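Long-range contact in uncharacterized protein (Leptotrichia buccalis, PDB 3T8K), which is of unknown function but has an ankyrin-repeat fold of stacked helical hairpins, consistent with a role in binding other proteins: residues N50-I62 and G85-I99. Sequence-based numbering, arbitrary orientation. Where two conformers were deposited one is given.
Sequences NDEARYKISMFLI and GGGNDITGTTELCKI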
ATOM      1  N   ASN A  50      -8.896   4.859   5.317  1.00 31.75           N
ATOM      2  CA  ASN A  50     -10.107   5.660   5.419  1.00 30.87           C
ATOM      3  C   ASN A  50      -9.777   7.095   4.998  1.00 30.99           C
ATOM      4  O   ASN A  50      -9.059   7.796   5.707  1.00 28.64           O
ATOM      5  CB  ASN A  50     -10.627   5.617   6.868  1.00 32.82           C
ATOM      6  CG  ASN A  50     -11.975   6.314   7.046  1.00 42.74           C
ATOM      7  OD1 ASN A  50     -12.230   7.369   6.477  1.00 33.26           O
ATOM      8  ND2 ASN A  50     -12.834   5.725   7.870  1.00 55.00           N
ATOM      9  N   ASP A  51     -10.281   7.517   3.835  1.00 35.01           N
ATOM     10  CA  ASP A  51      -9.939   8.831   3.283  1.00 33.64           C
ATOM     11  C   ASP A  51     -10.322   9.964   4.221  1.00 28.78           C
ATOM     12  O   ASP A  51      -9.554  10.905   4.423  1.00 28.95           O
ATOM     13  CB  ASP A  51     -10.635   9.068   1.933  1.00 34.18           C
ATOM     14  CG  ASP A  51     -10.020   8.268   0.795  1.00 39.17           C
ATOM     15  OD1 ASP A  51      -8.866   7.808   0.934  1.00 36.99           O
ATOM     16  OD2 ASP A  51     -10.696   8.118  -0.249  1.00 45.76           O
ATOM     17  N   GLU A  52     -11.533   9.889   4.759  1.00 30.31           N
ATOM     18  CA  GLU A  52     -12.035  10.914   5.672  1.00 40.28           C
ATOM     19  C   GLU A  52     -11.185  10.978   6.943  1.00 37.65           C
ATOM     20  O   GLU A  52     -10.779  12.058   7.378  1.00 37.59           O
ATOM     21  CB  GLU A  52     -13.497  10.646   6.022  1.00 45.34           C
ATOM     22  CG  GLU A  52     -14.104  11.697   6.933  1.00 56.35           C
ATOM     23  CD  GLU A  52     -15.479  11.307   7.436  1.00 68.25           C
ATOM     24  OE1 GLU A  52     -15.948  10.199   7.097  1.00 71.49           O
ATOM     25  OE2 GLU A  52     -16.091  12.107   8.175  1.00 74.40           O
ATOM     26  N   ALA A  53     -10.917   9.815   7.529  1.00 25.87           N
ATOM     27  CA  ALA A  53     -10.026   9.736   8.681  1.00 26.15           C
ATOM     28  C   ALA A  53      -8.630  10.256   8.331  1.00 27.75           C
ATOM     29  O   ALA A  53      -8.068  11.066   9.060  1.00 28.49           O
ATOM     30  CB  ALA A  53      -9.957   8.304   9.202  1.00 24.26           C
ATOM     31  N   ARG A  54      -8.077   9.807   7.202  1.00 28.85           N
ATOM     32  CA  ARG A  54      -6.731  10.214   6.804  1.00 22.44           C
ATOM     33  C   ARG A  54      -6.603  11.728   6.746  1.00 28.52           C
ATOM     34  O   ARG A  54      -5.611  12.303   7.195  1.00 26.08           O
ATOM     35  CB  ARG A  54      -6.368   9.634   5.429  1.00 23.31           C
ATOM     36  CG  ARG A  54      -4.910   9.829   5.056  1.00 27.38           C
ATOM     37  CD  ARG A  54      -4.656   9.647   3.540  1.00 30.12           C
ATOM     38  NE  ARG A  54      -5.359  10.667   2.756  1.00 37.52           N
ATOM     39  CZ  ARG A  54      -5.047  11.016   1.507  1.00 37.28           C
ATOM     40  NH1 ARG A  54      -4.034  10.433   0.879  1.00 42.35           N
ATOM     41  NH2 ARG A  54      -5.745  11.954   0.886  1.00 31.64           N
ATOM     42  N   TYR A  55      -7.600  12.368   6.144  1.00 28.28           N
ATOM     43  CA  TYR A  55      -7.582  13.812   5.985  1.00 31.68           C
ATOM     44  C   TYR A  55      -7.809  14.540   7.313  1.00 30.20           C
ATOM     45  O   TYR A  55      -7.020  15.406   7.682  1.00 28.37           O
ATOM     46  CB  TYR A  55      -8.614  14.247   4.939  1.00 33.94           C
ATOM     47  CG  TYR A  55      -8.646  15.739   4.695  1.00 41.98           C
ATOM     48  CD1 TYR A  55      -7.762  16.334   3.803  1.00 45.83           C
ATOM     49  CD2 TYR A  55      -9.562  16.552   5.355  1.00 44.13           C
ATOM     50  CE1 TYR A  55      -7.785  17.699   3.575  1.00 50.53           C
ATOM     51  CE2 TYR A  55      -9.594  17.919   5.131  1.00 51.79           C
ATOM     52  CZ  TYR A  55      -8.703  18.486   4.241  1.00 55.58           C
ATOM     53  OH  TYR A  55      -8.729  19.844   4.011  1.00 60.70           O
ATOM     54  N   LYS A  56      -8.878  14.185   8.027  1.00 30.72           N
ATOM     55  CA  LYS A  56      -9.217  14.870   9.277  1.00 31.99           C
ATOM     56  C   LYS A  56      -8.103  14.744  10.318  1.00 27.62           C
ATOM     57  O   LYS A  56      -7.739  15.723  10.976  1.00 26.25           O
ATOM     58  CB  LYS A  56     -10.534  14.339   9.851  1.00 35.32           C
ATOM     59  CG  LYS A  56     -11.771  14.793   9.097  1.00 37.58           C
ATOM     60  CD  LYS A  56     -13.024  14.131   9.645  1.00 40.97           C
ATOM     61  CE  LYS A  56     -14.270  14.617   8.916  1.00 54.59           C
ATOM     62  NZ  LYS A  56     -15.510  14.006   9.478  1.00 59.02           N
ATOM     63  N   ILE A  57      -7.563  13.537  10.469  1.00 24.96           N
ATOM     64  CA  ILE A  57      -6.470  13.317  11.418  1.00 23.53           C
ATOM     65  C   ILE A  57      -5.212  14.054  10.973  1.00 22.35           C
ATOM     66  O   ILE A  57      -4.467  14.588  11.797  1.00 25.14           O
ATOM     67  CB  ILE A  57      -6.147  11.811  11.575  1.00 20.78           C
ATOM     68  CG1 ILE A  57      -7.383  11.059  12.070  1.00 27.81           C
ATOM     69  CG2 ILE A  57      -4.959  11.608  12.505  1.00 27.34           C
ATOM     70  CD1 ILE A  57      -7.243   9.547  12.048  1.00 26.64           C
ATOM     71  N   SER A  58      -4.964  14.073   9.661  1.00 23.96           N
ATOM     72  CA  SER A  58      -3.779  14.747   9.151  1.00 25.78           C
ATOM     73  C   SER A  58      -3.847  16.236   9.441  1.00 28.95           C
ATOM     74  O   SER A  58      -2.880  16.829   9.922  1.00 26.31           O
ATOM     75  CB  SER A  58      -3.619  14.527   7.641  1.00 27.32           C
ATOM     76  OG  SER A  58      -3.097  13.240   7.368  1.00 27.42           O
HETATM   77  N   MSE A  59      -4.992  16.836   9.127  1.00 30.45           N
HETATM   78  CA  MSE A  59      -5.195  18.265   9.359  1.00 35.41           C
HETATM   79  C   MSE A  59      -5.117  18.619  10.835  1.00 34.89           C
HETATM   80  O   MSE A  59      -4.581  19.661  11.208  1.00 33.93           O
HETATM   81  CB  MSE A  59      -6.531  18.712   8.780  1.00 41.98           C
HETATM   82  CG  MSE A  59      -6.615  18.547   7.274  1.00 42.09           C
HETATM   83 SE   MSE A  59      -5.435  19.775   6.288  1.00 55.53          SE
HETATM   84  CE  MSE A  59      -3.675  19.112   6.769  1.00 64.07           C
ATOM     85  N   PHE A  60      -5.657  17.746  11.675  1.00 29.99           N
ATOM     86  CA  PHE A  60      -5.608  17.969  13.113  1.00 31.25           C
ATOM     87  C   PHE A  60      -4.158  18.038  13.592  1.00 31.34           C
ATOM     88  O   PHE A  60      -3.768  18.980  14.283  1.00 32.73           O
ATOM     89  CB  PHE A  60      -6.372  16.869  13.845  1.00 28.30           C
ATOM     90  CG  PHE A  60      -6.227  16.920  15.349  1.00 26.90           C
ATOM     91  CD1 PHE A  60      -7.122  17.641  16.119  1.00 35.16           C
ATOM     92  CD2 PHE A  60      -5.195  16.249  15.979  1.00 27.06           C
ATOM     93  CE1 PHE A  60      -6.997  17.690  17.505  1.00 33.95           C
ATOM     94  CE2 PHE A  60      -5.059  16.290  17.364  1.00 29.81           C
ATOM     95  CZ  PHE A  60      -5.963  17.016  18.128  1.00 31.75           C
ATOM     96  N   LEU A  61      -3.364  17.044  13.208  1.00 28.57           N
ATOM     97  CA  LEU A  61      -1.962  16.965  13.617  1.00 28.52           C
ATOM     98  C   LEU A  61      -1.115  18.076  13.033  1.00 27.36           C
ATOM     99  O   LEU A  61      -0.300  18.670  13.730  1.00 31.02           O
ATOM    100  CB  LEU A  61      -1.356  15.614  13.229  1.00 26.25           C
ATOM    101  CG  LEU A  61      -1.857  14.456  14.094  1.00 27.48           C
ATOM    102  CD1 LEU A  61      -1.388  13.125  13.542  1.00 23.40           C
ATOM    103  CD2 LEU A  61      -1.408  14.639  15.539  1.00 28.02           C
ATOM    104  N   ILE A  62      -1.281  18.337  11.739  1.00 23.25           N
ATOM    105  CA  ILE A  62      -0.559  19.440  11.125  1.00 29.99           C
ATOM    106  C   ILE A  62      -0.844  20.756  11.849  1.00 30.71           C
ATOM    107  O   ILE A  62       0.073  21.532  12.121  1.00 32.98           O
ATOM    108  CB  ILE A  62      -0.873  19.573   9.624  1.00 27.48           C
ATOM    109  CG1 ILE A  62      -0.284  18.378   8.878  1.00 28.34           C
ATOM    110  CG2 ILE A  62      -0.300  20.873   9.073  1.00 31.24           C
ATOM    111  CD1 ILE A  62      -0.682  18.313   7.434  1.00 32.72           C
ATOM    112  N   GLY A  85      -1.325   6.099  -1.153  1.00 24.68           N
ATOM    113  CA  GLY A  85      -2.680   5.873  -0.677  1.00 29.58           C
ATOM    114  C   GLY A  85      -3.729   6.913  -1.040  1.00 25.53           C
ATOM    115  O   GLY A  85      -4.890   6.762  -0.672  1.00 28.63           O
ATOM    116  N   GLY A  86      -3.345   7.949  -1.783  1.00 26.18           N
ATOM    117  CA  GLY A  86      -4.214   9.106  -1.968  1.00 26.36           C
ATOM    118  C   GLY A  86      -5.107   9.136  -3.199  1.00 27.13           C
ATOM    119  O   GLY A  86      -5.738  10.159  -3.486  1.00 30.11           O
ATOM    120  N   GLY A  87      -5.188   8.016  -3.914  1.00 26.14           N
ATOM    121  CA  GLY A  87      -5.887   7.964  -5.187  1.00 25.13           C
ATOM    122  C   GLY A  87      -7.402   8.127  -5.162  1.00 30.12           C
ATOM    123  O   GLY A  87      -7.991   8.552  -6.156  1.00 32.02           O
ATOM    124  N   ASN A  88      -8.036   7.792  -4.040  1.00 29.99           N
ATOM    125  CA  ASN A  88      -9.495   7.848  -3.956  1.00 34.91           C
ATOM    126  C   ASN A  88     -10.041   9.196  -3.474  1.00 36.40           C
ATOM    127  O   ASN A  88     -11.254   9.424  -3.484  1.00 39.35           O
ATOM    128  CB  ASN A  88     -10.024   6.721  -3.070  1.00 42.38           C
ATOM    129  CG  ASN A  88      -9.579   5.356  -3.546  1.00 48.26           C
ATOM    130  OD1 ASN A  88      -8.886   4.634  -2.827  1.00 55.54           O
ATOM    131  ND2 ASN A  88      -9.968   4.995  -4.764  1.00 51.15           N
ATOM    132  N   ASP A  89      -9.143  10.084  -3.065  1.00 31.34           N
ATOM    133  CA  ASP A  89      -9.530  11.417  -2.619  1.00 32.40           C
ATOM    134  C   ASP A  89      -8.580  12.460  -3.203  1.00 29.52           C
ATOM    135  O   ASP A  89      -7.706  12.969  -2.502  1.00 26.07           O
ATOM    136  CB  ASP A  89      -9.507  11.480  -1.087  1.00 32.59           C
ATOM    137  CG  ASP A  89      -9.997  12.811  -0.546  1.00 36.16           C
ATOM    138  OD1 ASP A  89     -10.508  13.628  -1.337  1.00 31.49           O
ATOM    139  OD2 ASP A  89      -9.886  13.042   0.677  1.00 36.20           O
ATOM    140  N   ILE A  90      -8.746  12.771  -4.487  1.00 25.92           N
ATOM    141  CA  ILE A  90      -7.833  13.690  -5.160  0.55 24.80           C
ATOM    142  C   ILE A  90      -7.860  15.085  -4.541  1.00 26.15           C
ATOM    143  O   ILE A  90      -6.813  15.707  -4.361  1.00 27.80           O
ATOM    144  CB  ILE A  90      -8.075  13.763  -6.696  0.55 31.53           C
ATOM    145  CG1 ILE A  90      -7.012  14.642  -7.354  0.55 35.05           C
ATOM    146  CG2 ILE A  90      -9.471  14.272  -7.028  0.55 26.77           C
ATOM    147  CD1 ILE A  90      -5.610  14.121  -7.174  0.55 36.02           C
ATOM    148  N   THR A  91      -9.050  15.574  -4.211  1.00 26.28           N
ATOM    149  CA  THR A  91      -9.173  16.874  -3.553  1.00 27.61           C
ATOM    150  C   THR A  91      -8.365  16.895  -2.248  1.00 30.54           C
ATOM    151  O   THR A  91      -7.593  17.822  -1.995  1.00 31.60           O
ATOM    152  CB  THR A  91     -10.646  17.222  -3.270  1.00 36.79           C
ATOM    153  OG1 THR A  91     -11.342  17.386  -4.514  1.00 38.90           O
ATOM    154  CG2 THR A  91     -10.749  18.509  -2.461  1.00 39.72           C
ATOM    155  N   GLY A  92      -8.526  15.856  -1.433  1.00 24.88           N
ATOM    156  CA  GLY A  92      -7.833  15.778  -0.158  1.00 24.06           C
ATOM    157  C   GLY A  92      -6.333  15.603  -0.296  1.00 32.90           C
ATOM    158  O   GLY A  92      -5.547  16.255   0.387  1.00 28.58           O
ATOM    159  N   THR A  93      -5.933  14.717  -1.198  1.00 29.24           N
ATOM    160  CA  THR A  93      -4.528  14.456  -1.451  1.00 25.91           C
ATOM    161  C   THR A  93      -3.832  15.709  -1.979  1.00 29.65           C
ATOM    162  O   THR A  93      -2.699  15.999  -1.611  1.00 25.29           O
ATOM    163  CB  THR A  93      -4.385  13.285  -2.435  1.00 26.67           C
ATOM    164  OG1 THR A  93      -4.876  12.096  -1.805  1.00 25.95           O
ATOM    165  CG2 THR A  93      -2.930  13.082  -2.871  1.00 24.74           C
ATOM    166  N   THR A  94      -4.515  16.448  -2.845  1.00 24.07           N
ATOM    167  CA  THR A  94      -3.956  17.675  -3.385  1.00 23.57           C
ATOM    168  C   THR A  94      -3.728  18.694  -2.278  1.00 29.45           C
ATOM    169  O   THR A  94      -2.650  19.276  -2.172  1.00 29.56           O
ATOM    170  CB  THR A  94      -4.875  18.275  -4.446  1.00 28.09           C
ATOM    171  OG1 THR A  94      -5.049  17.318  -5.497  1.00 27.20           O
ATOM    172  CG2 THR A  94      -4.269  19.549  -5.023  1.00 29.87           C
ATOM    173  N   GLU A  95      -4.761  18.900  -1.465  1.00 28.20           N
ATOM    174  CA  GLU A  95      -4.701  19.807  -0.320  1.00 30.92           C
ATOM    175  C   GLU A  95      -3.539  19.475   0.618  1.00 25.04           C
ATOM    176  O   GLU A  95      -2.792  20.365   1.036  1.00 28.59           O
ATOM    177  CB  GLU A  95      -6.024  19.762   0.448  1.00 41.88           C
ATOM    178  CG  GLU A  95      -6.736  21.097   0.529  1.00 56.62           C
ATOM    179  CD  GLU A  95      -5.930  22.137   1.277  1.00 65.44           C
ATOM    180  OE1 GLU A  95      -5.718  21.958   2.493  1.00 69.77           O
ATOM    181  OE2 GLU A  95      -5.504  23.128   0.648  1.00 71.53           O
ATOM    182  N   LEU A  96      -3.393  18.196   0.956  1.00 26.23           N
ATOM    183  CA  LEU A  96      -2.305  17.762   1.826  1.00 24.99           C
ATOM    184  C   LEU A  96      -0.935  17.990   1.170  1.00 25.25           C
ATOM    185  O   LEU A  96       0.015  18.415   1.837  1.00 24.84           O
ATOM    186  CB  LEU A  96      -2.473  16.292   2.234  1.00 23.67           C
ATOM    187  CG  LEU A  96      -3.615  15.991   3.210  1.00 22.56           C
ATOM    188  CD1 LEU A  96      -3.777  14.484   3.432  1.00 22.46           C
ATOM    189  CD2 LEU A  96      -3.371  16.692   4.527  1.00 24.87           C
ATOM    190  N   CYS A  97      -0.825  17.701  -0.125  1.00 24.20           N
ATOM    191  CA  CYS A  97       0.417  17.996  -0.844  1.00 23.32           C
ATOM    192  C   CYS A  97       0.748  19.489  -0.777  1.00 24.88           C
ATOM    193  O   CYS A  97       1.880  19.867  -0.489  1.00 26.24           O
ATOM    194  CB  CYS A  97       0.356  17.528  -2.305  1.00 27.64           C
ATOM    195  SG  CYS A  97       1.874  17.862  -3.285  1.00 24.79           S
ATOM    196  N   LYS A  98      -0.240  20.342  -1.044  1.00 24.15           N
ATOM    197  CA  LYS A  98      -0.026  21.780  -0.963  1.00 26.84           C
ATOM    198  C   LYS A  98       0.516  22.195   0.408  1.00 24.38           C
ATOM    199  O   LYS A  98       1.441  22.999   0.512  1.00 26.47           O
ATOM    200  CB  LYS A  98      -1.330  22.532  -1.246  1.00 28.39           C
ATOM    201  CG  LYS A  98      -1.236  24.040  -1.099  1.00 35.51           C
ATOM    202  CD  LYS A  98      -2.462  24.717  -1.711  1.00 43.98           C
ATOM    203  CE  LYS A  98      -3.439  25.183  -0.657  1.00 52.43           C
ATOM    204  NZ  LYS A  98      -3.161  26.589  -0.229  1.00 54.97           N
ATOM    205  N   ILE A  99      -0.082  21.656   1.460  1.00 23.90           N
ATOM    206  CA  ILE A  99       0.305  22.031   2.815  1.00 24.42           C
ATOM    207  C   ILE A  99       1.704  21.525   3.152  1.00 26.30           C
ATOM    208  O   ILE A  99       2.496  22.234   3.777  1.00 25.69           O
ATOM    209  CB  ILE A  99      -0.714  21.512   3.839  1.00 28.19           C
ATOM    210  CG1 ILE A  99      -2.042  22.258   3.667  1.00 28.40           C
ATOM    211  CG2 ILE A  99      -0.193  21.686   5.258  1.00 33.68           C
ATOM    212  CD1 ILE A  99      -3.165  21.637   4.455  1.00 39.59           C
TER
HETATM  213  O   HOH W   1      -7.930  11.927   2.232  1.00 41.55           O
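Arg54 holds Thr93 end-on with two nitrogens that share one oxygen: NH2 lies 2.8 Å from Thr93 OG1 on a fairly straight bond (160°), while NH1 makes a longer, more bent one of 3.3 Å to the same Thr93 OG1, which lies close to the guanidinium plane. Leu96 CD1 sits over one face of that group. The side chain leaves with CG anti to the backbone N (chi1 -171°) and bends at chi3, which brings the guanidinium in beside Gly86, where a side chain would run into both Arg54 NH1 and Thr93 OG1. Further along, Leu96 is a knob among Arg54, Tyr55, Ser58 and Met59; its CD2 is pressed against CE of selenomethionine Met59 at 3.3 Å, and Met59 SE meets Ile99 CD1 tip to tip at 3.5 Å. Helices 51-62 and 90-99 run nearly parallel, 22° apart with axes 10.4 Å apart at closest, an arrangement consistent with the side-by-side stacking of helices in an ankyrin-repeat fold. A methionine in place of Arg54 would probably leave Thr93 OG1 without its two donors and the bridging water without its NH2 donor. That water also donates to Asp51 O and to Asp89 OD2, while Asp89 OD1 caps helix 90-99 by accepting from Gly92 N at 3.0 Å. Leu82 of helix 79-85 backs both Arg54 and Leu96.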